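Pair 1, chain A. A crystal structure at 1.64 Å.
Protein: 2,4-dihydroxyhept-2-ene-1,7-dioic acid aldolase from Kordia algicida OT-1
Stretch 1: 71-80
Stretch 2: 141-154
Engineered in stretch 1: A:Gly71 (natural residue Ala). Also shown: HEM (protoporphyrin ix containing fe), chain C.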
# COMPACT_ATOMS: atom_id res chain seq x y z
N GLY A 71 -1.55 4.36 -1.23
CA GLY A 71 -0.68 3.36 -1.82
C GLY A 71 -0.04 3.83 -3.11
O GLY A 71 1.13 3.55 -3.38
N GLU A 72 -0.80 4.57 -3.93
CA GLU A 72 -0.22 5.15 -5.14
C GLU A 72 0.83 6.20 -4.80
O GLU A 72 1.87 6.28 -5.46
CB GLU A 72 -1.32 5.74 -6.01
CG GLU A 72 -2.31 4.72 -6.54
CD GLU A 72 -3.17 5.26 -7.66
OE1 GLU A 72 -3.29 6.50 -7.79
OE2 GLU A 72 -3.74 4.44 -8.42
N HIS A 73 0.58 7.00 -3.76
CA HIS A 73 1.56 8.00 -3.35
C HIS A 73 2.81 7.36 -2.77
O HIS A 73 3.92 7.87 -2.98
CB HIS A 73 0.94 8.96 -2.34
CG HIS A 73 1.94 9.82 -1.63
ND1 HIS A 73 2.60 10.86 -2.24
CD2 HIS A 73 2.40 9.78 -0.35
CE1 HIS A 73 3.42 11.43 -1.38
NE2 HIS A 73 3.31 10.80 -0.22
N PHE A 74 2.66 6.25 -2.05
CA PHE A 74 3.81 5.61 -1.43
C PHE A 74 4.77 5.00 -2.44
O PHE A 74 5.94 4.80 -2.13
CB PHE A 74 3.36 4.54 -0.43
CG PHE A 74 4.44 4.12 0.52
CD1 PHE A 74 4.83 4.94 1.57
CD2 PHE A 74 5.08 2.90 0.36
CE1 PHE A 74 5.83 4.55 2.44
CE2 PHE A 74 6.08 2.50 1.23
CZ PHE A 74 6.46 3.33 2.27
N PHE A 75 4.29 4.70 -3.66
CA PHE A 75 5.20 4.20 -4.68
C PHE A 75 6.24 5.24 -5.05
O PHE A 75 7.40 4.90 -5.32
CB PHE A 75 4.41 3.77 -5.92
CG PHE A 75 5.22 3.01 -6.93
CD1 PHE A 75 5.29 1.63 -6.88
CD2 PHE A 75 5.93 3.68 -7.92
CE1 PHE A 75 6.05 0.93 -7.81
CE2 PHE A 75 6.68 2.99 -8.85
CZ PHE A 75 6.74 1.61 -8.79
N SER A 76 5.86 6.52 -5.06
CA SER A 76 6.82 7.58 -5.31
C SER A 76 7.86 7.67 -4.20
O SER A 76 9.01 8.02 -4.45
CB SER A 76 6.10 8.92 -5.48
OG SER A 76 5.57 9.37 -4.25
N VAL A 77 7.46 7.37 -2.96
CA VAL A 77 8.43 7.28 -1.87
C VAL A 77 9.41 6.15 -2.13
O VAL A 77 10.61 6.26 -1.84
CB VAL A 77 7.71 7.11 -0.52
CG1 VAL A 77 8.72 7.12 0.62
CG2 VAL A 77 6.67 8.20 -0.33
N ILE A 78 8.92 5.04 -2.68
CA ILE A 78 9.79 3.93 -3.05
C ILE A 78 10.69 4.33 -4.21
O ILE A 78 11.88 3.99 -4.24
CB ILE A 78 8.95 2.69 -3.40
CG1 ILE A 78 8.33 2.09 -2.13
CG2 ILE A 78 9.78 1.67 -4.15
CD1 ILE A 78 7.09 1.28 -2.38
N GLU A 79 10.14 5.06 -5.19
CA GLU A 79 10.92 5.48 -6.35
C GLU A 79 12.12 6.32 -5.94
O GLU A 79 13.22 6.15 -6.48
CB GLU A 79 10.04 6.26 -7.32
CG GLU A 79 9.43 5.43 -8.44
CD GLU A 79 8.49 6.25 -9.30
OE1 GLU A 79 7.70 7.04 -8.74
OE2 GLU A 79 8.53 6.10 -10.54
N ASP A 80 11.94 7.23 -4.98
CA ASP A 80 12.98 8.18 -4.62
C ASP A 80 13.91 7.68 -3.53
O ASP A 80 14.97 8.28 -3.31
CB ASP A 80 12.35 9.50 -4.19
CG ASP A 80 11.29 9.99 -5.16
OD1 ASP A 80 11.34 9.59 -6.34
OD2 ASP A 80 10.41 10.77 -4.74
N HIS A 141 -6.12 -2.40 -0.33
CA HIS A 141 -6.15 -1.28 -1.26
C HIS A 141 -4.88 -0.45 -1.21
O HIS A 141 -4.56 0.23 -2.19
CB HIS A 141 -7.37 -0.40 -1.00
CG HIS A 141 -8.57 -0.80 -1.80
ND1 HIS A 141 -9.10 -2.07 -1.77
CD2 HIS A 141 -9.33 -0.10 -2.68
CE1 HIS A 141 -10.14 -2.13 -2.58
NE2 HIS A 141 -10.30 -0.95 -3.15
N PHE A 142 -4.15 -0.48 -0.09
CA PHE A 142 -2.80 0.09 -0.08
C PHE A 142 -1.90 -0.66 -1.05
O PHE A 142 -1.15 -0.05 -1.81
CB PHE A 142 -2.23 0.06 1.34
CG PHE A 142 -0.85 0.65 1.45
CD1 PHE A 142 -0.67 2.02 1.44
CD2 PHE A 142 0.26 -0.17 1.59
CE1 PHE A 142 0.60 2.57 1.55
CE2 PHE A 142 1.53 0.37 1.70
CZ PHE A 142 1.70 1.74 1.68
N GLY A 143 -1.97 -2.00 -1.04
CA GLY A 143 -1.23 -2.78 -2.01
C GLY A 143 -1.74 -2.60 -3.42
O GLY A 143 -0.95 -2.63 -4.37
N LEU A 144 -3.05 -2.42 -3.58
CA LEU A 144 -3.61 -2.18 -4.91
C LEU A 144 -3.06 -0.90 -5.52
O LEU A 144 -2.73 -0.85 -6.71
CB LEU A 144 -5.13 -2.14 -4.85
CG LEU A 144 -5.87 -1.74 -6.13
CD1 LEU A 144 -5.53 -2.69 -7.27
CD2 LEU A 144 -7.38 -1.71 -5.89
N GLY A 145 -2.94 0.16 -4.70
CA GLY A 145 -2.36 1.39 -5.20
C GLY A 145 -0.90 1.24 -5.59
O GLY A 145 -0.45 1.84 -6.57
N LEU A 146 -0.15 0.45 -4.83
CA LEU A 146 1.23 0.17 -5.20
C LEU A 146 1.30 -0.66 -6.48
O LEU A 146 2.21 -0.47 -7.30
CB LEU A 146 1.94 -0.55 -4.05
CG LEU A 146 2.26 0.29 -2.81
CD1 LEU A 146 2.58 -0.59 -1.62
CD2 LEU A 146 3.42 1.24 -3.09
N MET A 147 0.35 -1.58 -6.66
CA MET A 147 0.31 -2.37 -7.89
C MET A 147 -0.03 -1.49 -9.09
O MET A 147 0.55 -1.66 -10.17
CB MET A 147 -0.69 -3.51 -7.76
CG MET A 147 -0.30 -4.61 -6.80
SD MET A 147 -1.56 -5.90 -6.77
CE MET A 147 -0.91 -7.01 -5.52
N ASN A 148 -0.97 -0.56 -8.92
CA ASN A 148 -1.33 0.36 -10.00
C ASN A 148 -0.11 1.12 -10.50
O ASN A 148 0.13 1.22 -11.71
CB ASN A 148 -2.40 1.34 -9.53
CG ASN A 148 -3.77 0.71 -9.42
OD1 ASN A 148 -4.00 -0.41 -9.88
ND2 ASN A 148 -4.71 1.43 -8.81
N LYS A 149 0.69 1.65 -9.57
CA LYS A 149 1.86 2.43 -9.95
C LYS A 149 3.02 1.56 -10.40
O LYS A 149 3.92 2.06 -11.10
CB LYS A 149 2.30 3.32 -8.78
CG LYS A 149 1.35 4.47 -8.50
CD LYS A 149 1.29 5.41 -9.70
CE LYS A 149 0.28 6.53 -9.47
NZ LYS A 149 0.29 7.51 -10.59
N THR A 150 3.04 0.28 -10.02
CA THR A 150 4.04 -0.64 -10.56
C THR A 150 3.87 -0.79 -12.07
O THR A 150 4.84 -0.75 -12.83
CB THR A 150 3.94 -1.99 -9.86
OG1 THR A 150 4.24 -1.84 -8.47
CG2 THR A 150 4.92 -2.99 -10.48
N PHE A 151 2.62 -0.97 -12.52
CA PHE A 151 2.36 -1.06 -13.95
C PHE A 151 2.62 0.27 -14.64
O PHE A 151 3.14 0.30 -15.76
CB PHE A 151 0.93 -1.53 -14.19
CG PHE A 151 0.75 -3.01 -14.01
CD1 PHE A 151 0.98 -3.88 -15.06
CD2 PHE A 151 0.36 -3.53 -12.79
CE1 PHE A 151 0.83 -5.24 -14.90
CE2 PHE A 151 0.21 -4.90 -12.62
CZ PHE A 151 0.44 -5.75 -13.68
N GLU A 152 2.26 1.38 -13.99
CA GLU A 152 2.52 2.69 -14.57
C GLU A 152 4.01 2.96 -14.70
O GLU A 152 4.46 3.60 -15.66
CB GLU A 152 1.85 3.78 -13.73
CG GLU A 152 2.07 5.19 -14.26
CD GLU A 152 1.03 6.17 -13.77
OE1 GLU A 152 1.20 7.39 -14.00
OE2 GLU A 152 0.04 5.73 -13.15
N HIS A 153 4.80 2.47 -13.74
CA HIS A 153 6.24 2.67 -13.79
C HIS A 153 6.85 2.01 -15.03
O HIS A 153 7.79 2.55 -15.62
CB HIS A 153 6.90 2.12 -12.52
CG HIS A 153 8.39 2.23 -12.52
ND1 HIS A 153 9.21 1.12 -12.62
CD2 HIS A 153 9.21 3.30 -12.42
CE1 HIS A 153 10.47 1.52 -12.59
NE2 HIS A 153 10.50 2.83 -12.47
N PHE A 154 6.32 0.86 -15.43
CA PHE A 154 6.79 0.15 -16.61
C PHE A 154 6.00 0.50 -17.87
O PHE A 154 6.00 -0.28 -18.83
CB PHE A 154 6.76 -1.36 -16.37
CG PHE A 154 7.75 -1.83 -15.34
CD1 PHE A 154 7.32 -2.31 -14.11
CD2 PHE A 154 9.11 -1.78 -15.59
CE1 PHE A 154 8.23 -2.74 -13.16
CE2 PHE A 154 10.02 -2.21 -14.65
CZ PHE A 154 9.58 -2.69 -13.43
CHA HEM C . 3.91 -2.52 4.29
CHB HEM C . 8.63 -1.19 1.97
CHC HEM C . 6.80 -3.06 -2.87
CHD HEM C . 1.96 -4.17 -0.60
C1A HEM C . 5.42 -2.06 3.66
C2A HEM C . 6.07 -1.25 4.63
C3A HEM C . 7.23 -0.93 4.05
C4A HEM C . 7.19 -1.56 2.79
CMA HEM C . 8.36 -0.08 4.63
CAA HEM C . 5.58 -0.86 6.02
CBA HEM C . 6.04 -1.95 7.00
CGA HEM C . 5.71 -1.57 8.44
O1A HEM C . 6.18 -2.25 9.39
O2A HEM C . 4.96 -0.58 8.69
C1B HEM C . 8.31 -1.63 0.41
C2B HEM C . 9.27 -1.17 -0.70
C3B HEM C . 8.74 -1.69 -1.92
C4B HEM C . 7.50 -2.43 -1.51
CMB HEM C . 10.54 -0.34 -0.53
CAB HEM C . 9.30 -1.55 -3.33
CBB HEM C . 10.52 -1.95 -3.62
C1C HEM C . 5.22 -3.43 -2.32
C2C HEM C . 4.34 -3.63 -3.41
C3C HEM C . 3.15 -3.90 -2.84
C4C HEM C . 3.40 -3.85 -1.46
CMC HEM C . 4.67 -3.55 -4.90
CAC HEM C . 1.83 -4.20 -3.54
CBC HEM C . 1.41 -5.44 -3.61
C1D HEM C . 2.36 -3.68 0.95
C2D HEM C . 1.10 -3.57 1.77
C3D HEM C . 1.53 -3.15 3.05
C4D HEM C . 3.07 -3.01 2.96
CMD HEM C . -0.34 -3.87 1.33
CAD HEM C . 0.65 -2.88 4.27
CBD HEM C . 0.99 -3.84 5.41
CGD HEM C . 0.01 -5.01 5.38
O1D HEM C . -0.72 -5.18 4.38
O2D HEM C . -0.04 -5.80 6.36
NA HEM C . 6.03 -2.25 2.42
NB HEM C . 7.08 -2.41 -0.08
NC HEM C . 4.69 -3.49 -1.03
ND HEM C . 3.66 -3.28 1.56
FE HEM C . 5.53 -3.36 0.80

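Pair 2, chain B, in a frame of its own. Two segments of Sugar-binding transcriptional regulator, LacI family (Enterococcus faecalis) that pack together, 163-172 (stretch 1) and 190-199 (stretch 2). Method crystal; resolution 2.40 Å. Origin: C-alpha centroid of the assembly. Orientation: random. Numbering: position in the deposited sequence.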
# COMPACT_ATOMS: atom_id res chain seq x y z
N GLY B 163 11.13 6.21 -11.22
CA GLY B 163 11.26 7.65 -11.00
C GLY B 163 12.65 8.02 -10.52
O GLY B 163 13.17 9.08 -10.89
N TYR B 164 13.23 7.15 -9.70
CA TYR B 164 14.60 7.30 -9.20
C TYR B 164 15.61 7.22 -10.35
O TYR B 164 16.47 8.09 -10.48
CB TYR B 164 14.90 6.22 -8.15
CG TYR B 164 16.24 6.38 -7.46
CD1 TYR B 164 16.37 7.21 -6.34
CD2 TYR B 164 17.37 5.70 -7.92
CE1 TYR B 164 17.60 7.36 -5.70
CE2 TYR B 164 18.61 5.86 -7.29
CZ TYR B 164 18.71 6.69 -6.18
OH TYR B 164 19.91 6.84 -5.54
N ALA B 165 15.49 6.17 -11.16
CA ALA B 165 16.33 5.94 -12.33
C ALA B 165 16.21 7.06 -13.36
O ALA B 165 17.21 7.44 -13.98
CB ALA B 165 15.99 4.59 -12.96
N ALA B 166 14.99 7.57 -13.54
CA ALA B 166 14.73 8.71 -14.43
C ALA B 166 15.47 9.96 -13.99
O ALA B 166 16.11 10.62 -14.80
CB ALA B 166 13.26 9.00 -14.52
N ALA B 167 15.40 10.27 -12.69
CA ALA B 167 16.09 11.43 -12.12
C ALA B 167 17.62 11.34 -12.27
O ALA B 167 18.28 12.36 -12.46
CB ALA B 167 15.70 11.61 -10.66
N LYS B 168 18.15 10.12 -12.18
CA LYS B 168 19.58 9.88 -12.40
C LYS B 168 19.96 10.11 -13.86
O LYS B 168 21.03 10.65 -14.15
CB LYS B 168 19.96 8.45 -11.96
CG LYS B 168 21.47 8.22 -11.81
CD LYS B 168 21.80 6.85 -11.22
CE LYS B 168 21.92 5.79 -12.30
NZ LYS B 168 22.57 4.55 -11.79
N LYS B 169 19.07 9.71 -14.77
CA LYS B 169 19.26 9.91 -16.20
C LYS B 169 19.13 11.39 -16.59
O LYS B 169 19.91 11.89 -17.38
CB LYS B 169 18.28 9.04 -17.00
CG LYS B 169 18.49 9.05 -18.52
CD LYS B 169 18.00 7.76 -19.19
CE LYS B 169 16.50 7.75 -19.46
NZ LYS B 169 15.70 7.20 -18.32
N ILE B 170 18.14 12.07 -16.00
CA ILE B 170 17.88 13.49 -16.24
C ILE B 170 19.04 14.37 -15.80
O ILE B 170 19.53 15.21 -16.58
CB ILE B 170 16.58 13.97 -15.54
CG1 ILE B 170 15.35 13.35 -16.20
CG2 ILE B 170 16.45 15.48 -15.56
CD1 ILE B 170 14.08 13.44 -15.36
N LEU B 171 19.50 14.16 -14.57
CA LEU B 171 20.49 15.05 -13.95
C LEU B 171 21.94 14.70 -14.29
O LEU B 171 22.88 15.27 -13.72
CB LEU B 171 20.28 15.11 -12.43
CG LEU B 171 18.93 15.66 -11.94
CD1 LEU B 171 18.75 15.39 -10.45
CD2 LEU B 171 18.77 17.15 -12.24
N SER B 172 22.13 13.76 -15.22
CA SER B 172 23.43 13.49 -15.81
C SER B 172 23.65 14.43 -17.00
O SER B 172 24.65 15.16 -17.04
CB SER B 172 23.54 12.03 -16.27
OG SER B 172 23.61 11.16 -15.16
N ILE B 190 7.97 10.82 -6.24
CA ILE B 190 8.65 10.52 -4.96
C ILE B 190 10.03 9.91 -5.21
O ILE B 190 10.99 10.24 -4.52
CB ILE B 190 7.78 9.64 -4.02
CG1 ILE B 190 6.52 10.39 -3.55
CG2 ILE B 190 8.59 9.12 -2.80
CD1 ILE B 190 6.77 11.71 -2.82
N GLY B 191 10.12 9.05 -6.22
CA GLY B 191 11.40 8.54 -6.72
C GLY B 191 12.37 9.63 -7.15
O GLY B 191 13.57 9.52 -6.91
N VAL B 192 11.84 10.69 -7.76
CA VAL B 192 12.64 11.85 -8.13
C VAL B 192 13.14 12.58 -6.88
O VAL B 192 14.32 12.93 -6.81
CB VAL B 192 11.88 12.81 -9.11
CG1 VAL B 192 12.69 14.08 -9.40
CG2 VAL B 192 11.57 12.10 -10.42
N TYR B 193 12.25 12.79 -5.90
CA TYR B 193 12.62 13.34 -4.58
C TYR B 193 13.78 12.58 -3.94
O TYR B 193 14.72 13.19 -3.42
CB TYR B 193 11.44 13.32 -3.62
CG TYR B 193 10.52 14.51 -3.66
CD1 TYR B 193 9.65 14.71 -4.73
CD2 TYR B 193 10.50 15.42 -2.62
CE1 TYR B 193 8.79 15.81 -4.77
CE2 TYR B 193 9.65 16.52 -2.64
CZ TYR B 193 8.80 16.70 -3.72
OH TYR B 193 7.95 17.78 -3.75
N LYS B 194 13.70 11.25 -3.97
CA LYS B 194 14.74 10.37 -3.42
C LYS B 194 16.14 10.66 -3.96
O LYS B 194 17.07 10.85 -3.18
CB LYS B 194 14.39 8.89 -3.64
CG LYS B 194 13.97 8.13 -2.39
CD LYS B 194 12.50 8.31 -2.05
CE LYS B 194 12.15 7.52 -0.78
NZ LYS B 194 10.72 7.14 -0.69
N TYR B 195 16.27 10.71 -5.28
CA TYR B 195 17.56 10.97 -5.92
C TYR B 195 18.07 12.39 -5.71
O TYR B 195 19.27 12.60 -5.54
CB TYR B 195 17.51 10.64 -7.42
CG TYR B 195 18.86 10.75 -8.10
CD1 TYR B 195 19.21 11.90 -8.82
CD2 TYR B 195 19.80 9.73 -7.99
CE1 TYR B 195 20.45 12.01 -9.42
CE2 TYR B 195 21.05 9.84 -8.59
CZ TYR B 195 21.37 10.98 -9.31
OH TYR B 195 22.60 11.09 -9.91
N VAL B 196 17.16 13.37 -5.72
CA VAL B 196 17.51 14.78 -5.54
C VAL B 196 18.01 15.05 -4.10
O VAL B 196 18.85 15.93 -3.88
CB VAL B 196 16.35 15.72 -5.98
CG1 VAL B 196 16.58 17.16 -5.56
CG2 VAL B 196 16.18 15.65 -7.49
N ALA B 197 17.52 14.25 -3.16
CA ALA B 197 18.01 14.27 -1.77
C ALA B 197 19.47 13.80 -1.66
O ALA B 197 20.15 14.13 -0.68
CB ALA B 197 17.10 13.42 -0.88
N GLU B 198 19.94 13.06 -2.66
CA GLU B 198 21.34 12.63 -2.73
C GLU B 198 22.20 13.57 -3.59
O GLU B 198 23.34 13.23 -3.92
CB GLU B 198 21.43 11.20 -3.26
CG GLU B 198 20.75 10.15 -2.39
CD GLU B 198 20.66 8.78 -3.07
OE1 GLU B 198 19.86 7.94 -2.61
OE2 GLU B 198 21.39 8.55 -4.06
N THR B 199 21.65 14.72 -3.96
CA THR B 199 22.38 15.70 -4.79
C THR B 199 22.34 17.10 -4.19
O THR B 199 21.67 17.35 -3.19
CB THR B 199 21.82 15.79 -6.24
OG1 THR B 199 20.50 16.32 -6.23
CG2 THR B 199 21.83 14.43 -6.95

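The sharpest difference lies in which helix supplies the large aromatic ring at the centre of the contact. In pair 1 it is A:Phe75, from stretch 1, whose side chain sits among A:Leu146, A:Lys149, A:Thr150 and A:His153; in pair 2 the matching position is B:Ala167, and B:Tyr195 of stretch 2, which superposes on A:Lys149, brings the ring instead. At these two matched positions, the ring thus moves from stretch 1 to stretch 2, facing a lysine in pair 1 and an alanine in pair 2. A:Lys149 lays its CB over the face of the A:Phe75 ring, 3.9 Å from A:Lys149 CB to the ring centroid, whereas B:Ala167 CB packs 3.8 Å from B:Tyr195 CB and leaves room for the tyrosine ring to run along stretch 1. There B:Lys168 CA lies over a face of that ring, 3.9 Å from its centroid, and B:Leu171 CD1 meets its edge, 3.9 Å from B:Tyr195 CD1.

The backbones beneath are nearly the same. Fourteen central residues superpose with an RMSD of 0.6 Å; the helices cross at -57° in pair 1 and -52° in pair 2, with axes approaching to 7.0 and 7.1 Å. Such closeness is accommodated by glycine on both helices: A:Gly71 matches B:Gly163, and A:Gly145 matches B:Gly191. A:Gly71 C lies 3.7 Å from A:Gly145 C, and B:Gly163 C lies 3.7 Å from B:Gly191 C. A CB on A:Gly145 would fall 2.7 Å from A:Glu72 N, and one on B:Gly191 2.8 Å from B:Tyr164 N, both clashes. A:Gly71 is an engineered residue, alanine in the natural sequence; its CA makes a CA-H...O contact with A:Phe142 O at 3.4 Å. In pair 2 a contact of this kind joins B:Tyr164 CA to B:Gly191 O, also at 3.4 Å.

Next to the glycines, the CA atoms of A:Glu72 and B:Tyr164 fall together, and each residue finds a polar partner on stretch 2, but at different reach. A:Glu72 OE2 accepts a hydrogen bond from A:Asn148 ND2 at 3.2 Å. The longer tyrosine passes B:Lys194, the match of A:Asn148, with B:Tyr164 CD1 3.7 Å from B:Lys194 CB, and its OH donates to B:Glu198 OE2 at 2.7 Å. On the way its ring receives the edge of B:Tyr195 on its face, the planes at 84°. A:Glu152, the match of B:Glu198, turns to its own helix, where its OE2 forms a salt bridge with A:Lys149 NZ at 3.1 Å.

A:Leu146 and B:Val192 fill one further shared position. A:Leu146 is a knob among A:Gly71, A:Phe74, A:Phe75 and A:Ile78, its CD2 3.7 Å from A:Ile78 CD1, while its CD1 comes within 3.4 Å of HEM C4C. The shorter B:Val192 places CG2 3.4 Å from B:Gly163 O and CG1 4.1 Å from B:Ala167 CB. Pair 1 buries 613 Å² and pair 2 508 Å²; A:Phe142, which has no counterpart in pair 2, contributes 55 Å² of the former.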